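Local coordinates for transcriptional regulator (Vibrio virus VP882, PDB 7DWM), which probably binds DNA to regulate transcription, and carries the signal molecule 3,5-dimethylpyrazin-2-ol (DPO) in a pocket that includes residues of its PAS domain, at residues A[166-171]-A[190-195]; A[170-175]-A[209-214]. All coordinates share one frame; numbering follows the deposited sequence.

Interaction 1 of 2, residues A[166-171]-A[190-195]; sequences ELVLFF and RTIEHA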
loop_
_atom_site.group_PDB
_atom_site.type_symbol
_atom_site.label_atom_id
_atom_site.label_comp_id
_atom_site.label_asym_id
_atom_site.label_seq_id
_atom_site.Cartn_x
_atom_site.Cartn_y
_atom_site.Cartn_z
ATOM N N GLU A 166 -18.562 3.114 -16.693
ATOM C CA GLU A 166 -17.357 3.016 -15.876
ATOM C C GLU A 166 -17.618 2.225 -14.600
ATOM O O GLU A 166 -16.795 1.393 -14.201
ATOM C CB GLU A 166 -16.823 4.411 -15.556
ATOM C CG GLU A 166 -16.028 5.031 -16.698
ATOM C CD GLU A 166 -15.221 6.241 -16.269
ATOM O OE1 GLU A 166 -15.631 6.923 -15.306
ATOM O OE2 GLU A 166 -14.175 6.512 -16.898
ATOM N N LEU A 167 -18.755 2.471 -13.943
ATOM C CA LEU A 167 -19.096 1.709 -12.741
ATOM C C LEU A 167 -19.252 0.223 -13.060
ATOM O O LEU A 167 -18.703 -0.650 -12.364
ATOM C CB LEU A 167 -20.382 2.257 -12.126
ATOM C CG LEU A 167 -20.269 3.081 -10.843
ATOM C CD1 LEU A 167 -19.644 4.431 -11.133
ATOM C CD2 LEU A 167 -21.634 3.259 -10.202
ATOM N N VAL A 168 -20.023 -0.075 -14.109
ATOM C CA VAL A 168 -20.269 -1.457 -14.505
ATOM C C VAL A 168 -18.956 -2.165 -14.807
ATOM O O VAL A 168 -18.753 -3.313 -14.402
ATOM C CB VAL A 168 -21.231 -1.508 -15.709
ATOM C CG1 VAL A 168 -21.273 -2.909 -16.302
ATOM C CG2 VAL A 168 -22.623 -1.065 -15.290
ATOM N N LEU A 169 -18.041 -1.495 -15.510
ATOM C CA LEU A 169 -16.769 -2.128 -15.842
ATOM C C LEU A 169 -15.887 -2.297 -14.610
ATOM O O LEU A 169 -15.205 -3.320 -14.470
ATOM C CB LEU A 169 -16.044 -1.321 -16.919
ATOM C CG LEU A 169 -14.782 -1.988 -17.467
ATOM C CD1 LEU A 169 -15.158 -3.286 -18.149
ATOM C CD2 LEU A 169 -14.059 -1.061 -18.426
ATOM N N PHE A 170 -15.860 -1.292 -13.726
ATOM C CA PHE A 170 -15.138 -1.418 -12.463
ATOM C C PHE A 170 -15.545 -2.684 -11.728
ATOM O O PHE A 170 -14.695 -3.428 -11.225
ATOM C CB PHE A 170 -15.388 -0.186 -11.585
ATOM C CG PHE A 170 -14.566 -0.159 -10.317
ATOM C CD1 PHE A 170 -15.038 -0.743 -9.150
ATOM C CD2 PHE A 170 -13.322 0.452 -10.297
ATOM C CE1 PHE A 170 -14.280 -0.721 -7.992
ATOM C CE2 PHE A 170 -12.563 0.477 -9.142
ATOM C CZ PHE A 170 -13.042 -0.109 -7.989
ATOM N N PHE A 171 -16.847 -2.952 -11.663
ATOM C CA PHE A 171 -17.273 -4.133 -10.919
ATOM C C PHE A 171 -17.184 -5.417 -11.743
ATOM O O PHE A 171 -17.040 -6.501 -11.168
ATOM C CB PHE A 171 -18.673 -3.914 -10.352
ATOM C CG PHE A 171 -18.694 -2.944 -9.206
ATOM C CD1 PHE A 171 -17.959 -3.201 -8.059
ATOM C CD2 PHE A 171 -19.412 -1.765 -9.285
ATOM C CE1 PHE A 171 -17.955 -2.307 -7.005
ATOM C CE2 PHE A 171 -19.415 -0.870 -8.233
ATOM C CZ PHE A 171 -18.686 -1.141 -7.092
ATOM N N ARG A 190 -31.471 -6.642 -16.924
ATOM C CA ARG A 190 -31.493 -6.282 -18.359
ATOM C C ARG A 190 -30.765 -4.955 -18.544
ATOM O O ARG A 190 -29.984 -4.851 -19.462
ATOM C CB ARG A 190 -32.929 -6.030 -18.811
ATOM C CG ARG A 190 -33.724 -7.277 -19.153
ATOM C CD ARG A 190 -35.181 -6.947 -19.430
ATOM N NE ARG A 190 -35.754 -5.952 -18.532
ATOM C CZ ARG A 190 -36.697 -6.195 -17.628
ATOM N NH1 ARG A 190 -37.138 -5.218 -16.857
ATOM N NH2 ARG A 190 -37.190 -7.409 -17.487
ATOM N N THR A 191 -31.013 -3.985 -17.677
ATOM C CA THR A 191 -30.352 -2.674 -17.796
ATOM C C THR A 191 -28.840 -2.860 -17.739
ATOM O O THR A 191 -28.163 -2.297 -18.569
ATOM C CB THR A 191 -30.871 -1.724 -16.723
ATOM O OG1 THR A 191 -32.240 -1.518 -17.045
ATOM C CG2 THR A 191 -30.146 -0.405 -16.717
ATOM N N ILE A 192 -28.351 -3.638 -16.787
ATOM C CA ILE A 192 -26.917 -3.845 -16.639
ATOM C C ILE A 192 -26.380 -4.613 -17.837
ATOM O O ILE A 192 -25.257 -4.377 -18.296
ATOM C CB ILE A 192 -26.619 -4.568 -15.311
ATOM C CG1 ILE A 192 -26.993 -3.679 -14.123
ATOM C CG2 ILE A 192 -25.155 -4.998 -15.234
ATOM C CD1 ILE A 192 -26.171 -2.415 -14.013
ATOM N N GLU A 193 -27.178 -5.546 -18.365
ATOM C CA GLU A 193 -26.767 -6.296 -19.547
ATOM C C GLU A 193 -26.633 -5.383 -20.763
ATOM O O GLU A 193 -25.695 -5.529 -21.556
ATOM C CB GLU A 193 -27.769 -7.419 -19.818
ATOM C CG GLU A 193 -27.144 -8.719 -20.293
ATOM C CD GLU A 193 -26.358 -9.423 -19.206
ATOM O OE1 GLU A 193 -26.982 -9.932 -18.250
ATOM O OE2 GLU A 193 -25.115 -9.468 -19.311
ATOM N N HIS A 194 -27.565 -4.440 -20.927
ATOM C CA HIS A 194 -27.436 -3.441 -21.989
ATOM C C HIS A 194 -26.161 -2.618 -21.820
ATOM O O HIS A 194 -25.446 -2.343 -22.798
ATOM C CB HIS A 194 -28.657 -2.521 -21.992
ATOM C CG HIS A 194 -29.895 -3.152 -22.546
ATOM N ND1 HIS A 194 -29.888 -3.947 -23.672
ATOM C CD2 HIS A 194 -31.183 -3.103 -22.128
ATOM C CE1 HIS A 194 -31.118 -4.360 -23.923
ATOM N NE2 HIS A 194 -31.923 -3.863 -23.001
ATOM N N ALA A 195 -25.864 -2.212 -20.582
ATOM C CA ALA A 195 -24.639 -1.456 -20.328
ATOM C C ALA A 195 -23.400 -2.267 -20.695
ATOM O O ALA A 195 -22.455 -1.738 -21.297
ATOM C CB ALA A 195 -24.582 -1.020 -18.865
#
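Val168 and Ala195 bring the two helical segments closest, their CA atoms 7.3 Å apart, and no hydrogen bond passes between the segments. Each is held by its own backbone ladder, such as Ala195 N to Thr191 O at 3.1 Å; the contact itself is purely apolar, made by Val168, Ile192 and Ala195. Val168 is the one residue of 166-171 that reaches 190-195, and its CG2 methyl makes the closest approaches. Its CG1 lies anti to the backbone N (chi1 169°), which puts CG2 beside that N and in front of the second helix. There CG2 meets CD1 of Ile192 at 4.0 Å and CB of Ala195 at 4.1 Å, from residues three positions apart, about one helical turn. The CB of Ile192 does not face Val168 directly; the CG1-CD1 arm brings the side chain across, and the two side chains lie alongside one another, pointing opposite ways. Helices 163-172 and 189-203 belong to the LuxR-type helix-turn-helix domain, in which the second of them would be the probable DNA-recognition helix. Outside the segments, Val168 also packs on Ile196 and Ile199 of that helix, and Leu169 extends the apolar seam to Ile199 and Phe203. On another side of helix 163-172, Phe171 rests on Ile181 and Met184 of helix 178-185, while Phe170 packs against Val138 of the second subunit.

Interaction 2 of 2, residues A[170-175]-A[209-214]; sequences FFLLRG and RELIDM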
loop_
_atom_site.group_PDB
_atom_site.type_symbol
_atom_site.label_atom_id
_atom_site.label_comp_id
_atom_site.label_asym_id
_atom_site.label_seq_id
_atom_site.Cartn_x
_atom_site.Cartn_y
_atom_site.Cartn_z
ATOM N N PHE A 170 -15.860 -1.292 -13.726
ATOM C CA PHE A 170 -15.138 -1.418 -12.463
ATOM C C PHE A 170 -15.545 -2.684 -11.728
ATOM O O PHE A 170 -14.695 -3.428 -11.225
ATOM C CB PHE A 170 -15.388 -0.186 -11.585
ATOM C CG PHE A 170 -14.566 -0.159 -10.317
ATOM C CD1 PHE A 170 -15.038 -0.743 -9.150
ATOM C CD2 PHE A 170 -13.322 0.452 -10.297
ATOM C CE1 PHE A 170 -14.280 -0.721 -7.992
ATOM C CE2 PHE A 170 -12.563 0.477 -9.142
ATOM C CZ PHE A 170 -13.042 -0.109 -7.989
ATOM N N PHE A 171 -16.847 -2.952 -11.663
ATOM C CA PHE A 171 -17.273 -4.133 -10.919
ATOM C C PHE A 171 -17.184 -5.417 -11.743
ATOM O O PHE A 171 -17.040 -6.501 -11.168
ATOM C CB PHE A 171 -18.673 -3.914 -10.352
ATOM C CG PHE A 171 -18.694 -2.944 -9.206
ATOM C CD1 PHE A 171 -17.959 -3.201 -8.059
ATOM C CD2 PHE A 171 -19.412 -1.765 -9.285
ATOM C CE1 PHE A 171 -17.955 -2.307 -7.005
ATOM C CE2 PHE A 171 -19.415 -0.870 -8.233
ATOM C CZ PHE A 171 -18.686 -1.141 -7.092
ATOM N N LEU A 172 -17.261 -5.322 -13.072
ATOM C CA LEU A 172 -17.033 -6.490 -13.918
ATOM C C LEU A 172 -15.608 -7.007 -13.758
ATOM O O LEU A 172 -15.386 -8.208 -13.574
ATOM C CB LEU A 172 -17.310 -6.140 -15.381
ATOM C CG LEU A 172 -18.695 -6.396 -15.978
ATOM C CD1 LEU A 172 -18.576 -6.467 -17.487
ATOM C CD2 LEU A 172 -19.326 -7.668 -15.426
ATOM N N LEU A 173 -14.628 -6.103 -13.833
ATOM C CA LEU A 173 -13.227 -6.462 -13.644
ATOM C C LEU A 173 -12.920 -6.966 -12.239
ATOM O O LEU A 173 -11.803 -7.437 -12.001
ATOM C CB LEU A 173 -12.338 -5.257 -13.960
ATOM C CG LEU A 173 -12.379 -4.748 -15.399
ATOM C CD1 LEU A 173 -11.599 -3.449 -15.536
ATOM C CD2 LEU A 173 -11.839 -5.801 -16.349
ATOM N N ARG A 174 -13.869 -6.874 -11.307
ATOM C CA ARG A 174 -13.648 -7.251 -9.918
ATOM C C ARG A 174 -14.497 -8.450 -9.500
ATOM O O ARG A 174 -14.856 -8.587 -8.328
ATOM C CB ARG A 174 -13.903 -6.060 -8.996
ATOM C CG ARG A 174 -12.632 -5.347 -8.552
ATOM C CD ARG A 174 -12.794 -3.832 -8.556
ATOM N NE ARG A 174 -11.506 -3.146 -8.610
ATOM C CZ ARG A 174 -11.057 -2.485 -9.672
ATOM N NH1 ARG A 174 -11.799 -2.410 -10.769
ATOM N NH2 ARG A 174 -9.869 -1.894 -9.639
ATOM N N GLY A 175 -14.836 -9.316 -10.454
ATOM C CA GLY A 175 -15.457 -10.593 -10.166
ATOM C C GLY A 175 -16.957 -10.585 -9.968
ATOM O O GLY A 175 -17.520 -11.636 -9.633
ATOM N N ARG A 209 -15.870 -12.407 -22.270
ATOM C CA ARG A 209 -14.532 -12.869 -21.915
ATOM C C ARG A 209 -13.470 -12.091 -22.683
ATOM O O ARG A 209 -12.433 -11.710 -22.119
ATOM C CB ARG A 209 -14.423 -14.370 -22.193
ATOM C CG ARG A 209 -13.026 -14.940 -22.081
ATOM C CD ARG A 209 -12.873 -16.195 -22.920
ATOM N NE ARG A 209 -11.808 -17.056 -22.417
ATOM C CZ ARG A 209 -11.934 -18.366 -22.234
ATOM N NH1 ARG A 209 -10.913 -19.074 -21.770
ATOM N NH2 ARG A 209 -13.080 -18.969 -22.522
ATOM N N GLU A 210 -13.733 -11.811 -23.961
ATOM C CA GLU A 210 -12.844 -10.939 -24.718
ATOM C C GLU A 210 -12.836 -9.532 -24.137
ATOM O O GLU A 210 -11.803 -8.854 -24.156
ATOM C CB GLU A 210 -13.252 -10.912 -26.190
ATOM C CG GLU A 210 -12.102 -10.600 -27.134
ATOM C CD GLU A 210 -12.520 -10.638 -28.588
ATOM O OE1 GLU A 210 -13.724 -10.833 -28.849
ATOM O OE2 GLU A 210 -11.648 -10.473 -29.468
ATOM N N LEU A 211 -13.979 -9.073 -23.620
ATOM C CA LEU A 211 -14.030 -7.767 -22.969
ATOM C C LEU A 211 -13.130 -7.731 -21.742
ATOM O O LEU A 211 -12.379 -6.771 -21.538
ATOM C CB LEU A 211 -15.469 -7.419 -22.586
ATOM C CG LEU A 211 -15.625 -6.243 -21.616
ATOM C CD1 LEU A 211 -15.062 -4.960 -22.216
ATOM C CD2 LEU A 211 -17.079 -6.051 -21.202
ATOM N N ILE A 212 -13.212 -8.762 -20.898
ATOM C CA ILE A 212 -12.351 -8.836 -19.720
ATOM C C ILE A 212 -10.886 -8.817 -20.135
ATOM O O ILE A 212 -10.069 -8.081 -19.565
ATOM C CB ILE A 212 -12.685 -10.084 -18.883
ATOM C CG1 ILE A 212 -14.049 -9.920 -18.208
ATOM C CG2 ILE A 212 -11.595 -10.342 -17.849
ATOM C CD1 ILE A 212 -14.023 -9.020 -16.993
ATOM N N ASP A 213 -10.533 -9.615 -21.146
ATOM C CA ASP A 213 -9.138 -9.683 -21.574
ATOM C C ASP A 213 -8.658 -8.336 -22.109
ATOM O O ASP A 213 -7.585 -7.845 -21.730
ATOM C CB ASP A 213 -8.970 -10.776 -22.629
ATOM C CG ASP A 213 -8.965 -12.167 -22.029
ATOM O OD1 ASP A 213 -8.534 -12.316 -20.864
ATOM O OD2 ASP A 213 -9.396 -13.111 -22.723
ATOM N N MET A 214 -9.448 -7.719 -22.991
ATOM C CA MET A 214 -9.083 -6.427 -23.563
ATOM C C MET A 214 -8.933 -5.365 -22.480
ATOM O O MET A 214 -7.954 -4.609 -22.468
ATOM C CB MET A 214 -10.130 -6.001 -24.592
ATOM C CG MET A 214 -9.929 -6.591 -25.975
ATOM S SD MET A 214 -11.239 -6.081 -27.102
ATOM C CE MET A 214 -11.074 -7.304 -28.398
#
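Leu172 and Leu173 meet Leu211 and Ile212 in a small apolar contact that joins the C-terminal end of helix 163-172 to helix 208-217, the last helix of the LuxR-type helix-turn-helix domain. Leu172 CD1 touches Leu211 CD2 at 4.0 Å, the two side chains meeting roughly perpendicular. Leu173 and Ile212 instead overlap side by side, running in contrary senses, with Leu173 CD2 3.9 Å from Ile212 CD1. That same CD1 lies 3.8 Å from the carbonyl oxygen Leu172 O, so one methyl packs on both a leucine branch and the backbone. In Ile212, chi1 of -70° sets CG1 anti to the carbonyl carbon, and chi2 of -77° turns CD1 toward Leu172 O and Leu173. The closest pair of CA atoms, Leu173 and Ile212, is 6.6 Å apart.

Further out, Leu172 also packs on Ile196 and Leu211 on Ile199, both of helix 189-203, while Tyr221 of the second subunit packs on Ile212. A Schellman motif ends the first helix, with Gly175 at positive phi as its C-prime residue: Arg176 N bonds to Phe171 O, and Gly175 N, weakly, to Leu172 O. Just before that glycine, Arg174 lays the face of its guanidinium over the rim of the Phe170 ring in a cation-pi contact, and its NE forms a salt bridge with Glu135 of the second subunit. Its NH1 donates in the carbonyl plane to a lone pair of Phe170 O, at 3.1 Å and with an N-H...O angle of 166°.

Interactions 1 and 2 both start from helix 163-172, where their segments overlap at Phe170 and Phe171, and their centres are about 11 Å apart. The first uses Val168 midway along the helix to meet helix 189-203; the second uses Leu172 and Leu173 at its C-terminal end to meet helix 208-217, the next helix in the chain. Ile196 and Ile199 of helix 189-203 bridge the two contacts, making one continuous apolar core. The segments of both also touch the second subunit. Neither contact includes a residue of the DPO pocket, and their centres lie about 26 and 25 Å from the centre of the chain.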